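Local coordinates for UPF0255 protein frsA (PDB 4I4C), which probably hydrolyses carboxylic esters, as a member of the FrsA family with an alpha/beta-hydrolase fold, and is not a cofactor-independent pyruvate decarboxylase, at residues A250-N253 with E254-S257; S327-I331 with Y332-G336. All coordinates share one frame; numbering follows the deposited sequence.

Contact 1: residues A250-N253 with E254-S257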
loop_
_atom_site.group_PDB
_atom_site.type_symbol
_atom_site.label_atom_id
_atom_site.label_comp_id
_atom_site.label_asym_id
_atom_site.label_seq_id
_atom_site.Cartn_x
_atom_site.Cartn_y
_atom_site.Cartn_z
ATOM N N ALA A 250 14.495 12.007 -0.417
ATOM C CA ALA A 250 15.605 11.714 -1.316
ATOM C C ALA A 250 15.101 11.582 -2.742
ATOM O O ALA A 250 15.764 12.021 -3.679
ATOM C CB ALA A 250 16.349 10.441 -0.884
ATOM N N VAL A 251 13.935 10.969 -2.912
ATOM C CA VAL A 251 13.344 10.855 -4.240
ATOM C C VAL A 251 12.943 12.250 -4.735
ATOM O O VAL A 251 13.111 12.573 -5.914
ATOM C CB VAL A 251 12.124 9.902 -4.265
ATOM C CG1 VAL A 251 11.414 9.994 -5.597
ATOM C CG2 VAL A 251 12.551 8.450 -4.010
ATOM N N LEU A 252 12.429 13.083 -3.830
ATOM C CA LEU A 252 12.090 14.467 -4.175
ATOM C C LEU A 252 13.334 15.240 -4.615
ATOM O O LEU A 252 13.339 15.891 -5.666
ATOM C CB LEU A 252 11.400 15.175 -3.002
ATOM C CG LEU A 252 11.069 16.670 -3.114
ATOM C CD1 LEU A 252 10.106 16.961 -4.255
ATOM C CD2 LEU A 252 10.500 17.188 -1.795
ATOM N N ASN A 253 14.399 15.146 -3.824
ATOM C CA ASN A 253 15.643 15.834 -4.153
ATOM C C ASN A 253 16.280 15.331 -5.439
ATOM O O ASN A 253 17.066 16.039 -6.065
ATOM C CB ASN A 253 16.642 15.732 -2.999
ATOM C CG ASN A 253 16.179 16.476 -1.767
ATOM O OD1 ASN A 253 15.347 17.384 -1.849
ATOM N ND2 ASN A 253 16.714 16.094 -0.611
ATOM N N GLU A 254 15.939 14.106 -5.831
ATOM C CA GLU A 254 16.454 13.532 -7.067
ATOM C C GLU A 254 15.733 14.056 -8.329
ATOM O O GLU A 254 16.295 14.026 -9.432
ATOM C CB GLU A 254 16.389 12.000 -7.007
ATOM C CG GLU A 254 17.008 11.308 -8.213
ATOM C CD GLU A 254 18.511 11.484 -8.270
ATOM O OE1 GLU A 254 19.112 11.754 -7.210
ATOM O OE2 GLU A 254 19.090 11.349 -9.371
ATOM N N LEU A 255 14.501 14.540 -8.174
ATOM C CA LEU A 255 13.721 14.992 -9.335
ATOM C C LEU A 255 14.385 16.132 -10.124
ATOM O O LEU A 255 14.072 16.344 -11.301
ATOM C CB LEU A 255 12.296 15.382 -8.930
ATOM C CG LEU A 255 11.408 14.254 -8.382
ATOM C CD1 LEU A 255 10.011 14.775 -8.074
ATOM C CD2 LEU A 255 11.345 13.070 -9.342
ATOM N N PHE A 256 15.297 16.857 -9.479
ATOM C CA PHE A 256 16.056 17.910 -10.153
ATOM C C PHE A 256 16.890 17.353 -11.292
ATOM O O PHE A 256 17.084 18.016 -12.310
ATOM C CB PHE A 256 16.993 18.633 -9.179
ATOM C CG PHE A 256 16.283 19.422 -8.123
ATOM C CD1 PHE A 256 15.573 20.569 -8.454
ATOM C CD2 PHE A 256 16.340 19.030 -6.795
ATOM C CE1 PHE A 256 14.920 21.306 -7.480
ATOM C CE2 PHE A 256 15.690 19.764 -5.812
ATOM C CZ PHE A 256 14.980 20.904 -6.157
ATOM N N SER A 257 17.400 16.140 -11.104
ATOM C CA SER A 257 18.273 15.515 -12.088
ATOM C C SER A 257 17.474 14.707 -13.099
ATOM O O SER A 257 18.031 14.151 -14.048
ATOM C CB SER A 257 19.285 14.607 -11.392
ATOM O OG SER A 257 20.040 15.340 -10.447
#
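The ring of F256 turns an edge to the preceding helical turn: its CD2 lies 3.2 Å from the carbonyl oxygen of N253, which sits close to the ring plane. CG of F256 is anti to its own carbonyl carbon (chi1 -66°), a torsion that folds the ring back along the chain toward N253. Beyond the turn, the F256 ring makes an edge-to-face (T-shaped) contact with H263. The second flat group, the amide of N253, lies outside this turn, its OD1 accepting a hydrogen bond from K288 NZ.

Behind these groups the backbone illustrates how bonds of two spans can mix in a helical stretch. The amide of E254 is shared between two weak bonds, one to A250 O (3.0 Å) and one to V251 O (3.2 Å). V251 O in turn also takes a weak bond from L255 N. The straightest link between the two segments steps back three residues, from L255 N to L252 O (3.1 Å, N-H...O angle 147°), and S257 N repeats that spacing on E254 O. Four-residue and three-residue bonds thus occur side by side here.

L255 rests over this turn with CG 3.4 Å from V251 O, while its CD1 meets CD1 of L252 at 4.4 Å, a loose apolar touch. E254 presses only its root here, CB being 3.4 Å from A250 O; a bend at chi2 (68°) carries the carboxylate away.

One side of this segment lies on the beta sheet: V251 and L255 touch L225 of strand 223-226, A250, V251 and E254 reach strand 167-175, and A250 and V251 meet I180 of strand 178-186. L252 packs instead on the loop residues E285, K288 and I289, which follow helix 273-284.

Contact 2: residues S327-I331 with Y332-G336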
loop_
_atom_site.group_PDB
_atom_site.type_symbol
_atom_site.label_atom_id
_atom_site.label_comp_id
_atom_site.label_asym_id
_atom_site.label_seq_id
_atom_site.Cartn_x
_atom_site.Cartn_y
_atom_site.Cartn_z
ATOM N N SER A 327 11.998 -10.417 15.707
ATOM C CA SER A 327 12.224 -11.854 15.642
ATOM C C SER A 327 11.105 -12.563 16.379
ATOM O O SER A 327 10.555 -13.552 15.907
ATOM C CB SER A 327 13.567 -12.211 16.284
ATOM O OG SER A 327 14.645 -11.572 15.618
ATOM N N VAL A 328 10.765 -12.036 17.544
ATOM C CA VAL A 328 9.715 -12.616 18.350
ATOM C C VAL A 328 8.953 -11.444 18.927
ATOM O O VAL A 328 9.536 -10.406 19.231
ATOM C CB VAL A 328 10.286 -13.561 19.448
ATOM C CG1 VAL A 328 11.248 -12.823 20.349
ATOM C CG2 VAL A 328 9.166 -14.226 20.259
ATOM N N VAL A 329 7.644 -11.592 19.051
ATOM C CA VAL A 329 6.814 -10.443 19.371
ATOM C C VAL A 329 6.262 -10.458 20.774
ATOM O O VAL A 329 5.674 -11.448 21.216
ATOM C CB VAL A 329 5.613 -10.329 18.409
ATOM C CG1 VAL A 329 4.840 -9.029 18.664
ATOM C CG2 VAL A 329 6.087 -10.390 16.993
ATOM N N ASP A 330 6.456 -9.344 21.466
ATOM C CA ASP A 330 5.676 -9.025 22.645
ATOM C C ASP A 330 4.693 -7.928 22.251
ATOM O O ASP A 330 5.100 -6.828 21.914
ATOM C CB ASP A 330 6.581 -8.544 23.781
ATOM C CG ASP A 330 5.821 -8.346 25.063
ATOM O OD1 ASP A 330 5.948 -9.201 25.962
ATOM O OD2 ASP A 330 5.081 -7.343 25.158
ATOM N N ILE A 331 3.400 -8.236 22.279
ATOM C CA ILE A 331 2.377 -7.297 21.814
ATOM C C ILE A 331 2.301 -6.029 22.660
ATOM O O ILE A 331 2.076 -4.935 22.138
ATOM C CB ILE A 331 0.984 -7.973 21.742
ATOM C CG1 ILE A 331 1.070 -9.249 20.886
ATOM C CG2 ILE A 331 -0.053 -7.010 21.211
ATOM C CD1 ILE A 331 -0.252 -9.987 20.692
ATOM N N TYR A 332 2.492 -6.170 23.967
ATOM C CA TYR A 332 2.386 -5.024 24.861
ATOM C C TYR A 332 3.501 -4.035 24.546
ATOM O O TYR A 332 3.279 -2.831 24.493
ATOM C CB TYR A 332 2.449 -5.464 26.325
ATOM C CG TYR A 332 1.479 -6.575 26.653
ATOM C CD1 TYR A 332 0.138 -6.307 26.899
ATOM C CD2 TYR A 332 1.907 -7.898 26.699
ATOM C CE1 TYR A 332 -0.753 -7.327 27.191
ATOM C CE2 TYR A 332 1.029 -8.926 26.990
ATOM C CZ TYR A 332 -0.302 -8.637 27.234
ATOM O OH TYR A 332 -1.169 -9.671 27.524
ATOM N N SER A 333 4.697 -4.560 24.324
ATOM C CA SER A 333 5.829 -3.717 23.982
ATOM C C SER A 333 5.650 -3.089 22.597
ATOM O O SER A 333 5.832 -1.891 22.438
ATOM C CB SER A 333 7.123 -4.509 24.055
ATOM O OG SER A 333 8.198 -3.719 23.601
ATOM N N LEU A 334 5.295 -3.902 21.604
ATOM C CA LEU A 334 4.978 -3.391 20.269
ATOM C C LEU A 334 3.952 -2.241 20.264
ATOM O O LEU A 334 4.119 -1.248 19.550
ATOM C CB LEU A 334 4.486 -4.526 19.373
ATOM C CG LEU A 334 4.115 -4.207 17.924
ATOM C CD1 LEU A 334 5.233 -3.432 17.280
ATOM C CD2 LEU A 334 3.837 -5.505 17.140
ATOM N N SER A 335 2.899 -2.383 21.059
ATOM C CA SER A 335 1.838 -1.388 21.127
ATOM C C SER A 335 2.332 -0.066 21.708
ATOM O O SER A 335 1.908 0.999 21.267
ATOM C CB SER A 335 0.681 -1.897 21.983
ATOM O OG SER A 335 1.114 -2.116 23.317
ATOM N N GLY A 336 3.198 -0.143 22.713
ATOM C CA GLY A 336 3.762 1.050 23.319
ATOM C C GLY A 336 4.724 1.753 22.381
ATOM O O GLY A 336 4.818 2.981 22.362
#
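D330 turns its carboxylate across the start of helix 331-337 as the N-cap, a classic side-chain cap on a backbone amide of the first turn. Its CG is anti to the backbone N (chi1 -174°), which swings OD2 over to S333 N, 2.9 Å away. The amide meets OD2 on the anti side, 17° out of the carboxylate plane, and the bond is nearly straight at 161°. OD2 of D330 also lies near the plane of the Y332 ring, at its edge, 3.6 Å from Y332 CD2, and it brushes Y332 CB. D330 grips the helix a second time through its main chain, where its O accepts from L334 N.

On the buried side V329 and L334 lie obliquely across one another, CG1 of V329 4.0 Å from CD2 of L334. Both also pack on helix 314-323, V329 on A321 and L334 on L320. Just after the cap, I331 N is hydrogen-bonded to S33 OG, and the isoleucine side chain packs on L317 of helix 314-323 and on Y29 and L36 nearer the N terminus.

One turn on, S335 OG bonds to Q310 NE2 and curls back to give a hydrogen bond to Y332 O (2.6 Å), approaching from the same face of that carbonyl as G336 N.

How the contacts relate
From the N terminus, contact 1 comes first, where the chain runs from helix 246-254 toward the short strand 261-262; contact 2 follows some seventy residues later, where strand 328-329 gives way to helix 331-337. Each is one continuous piece of chain, with no residues between its two segments, so the two stand in series and neither nests in nor crosses the other. The centres of contact 1 and contact 2 are about 36 Å apart, and the nearest atoms of contact 1 and contact 2 about 25 Å. Contact 1 ties its helix to the early strands of the eight-stranded sheet. Contact 2 belongs to a region that pairs strand 328-329 with strand 28-29, and its L334 side chain lies about 10 Å from the bound hexanoic acid.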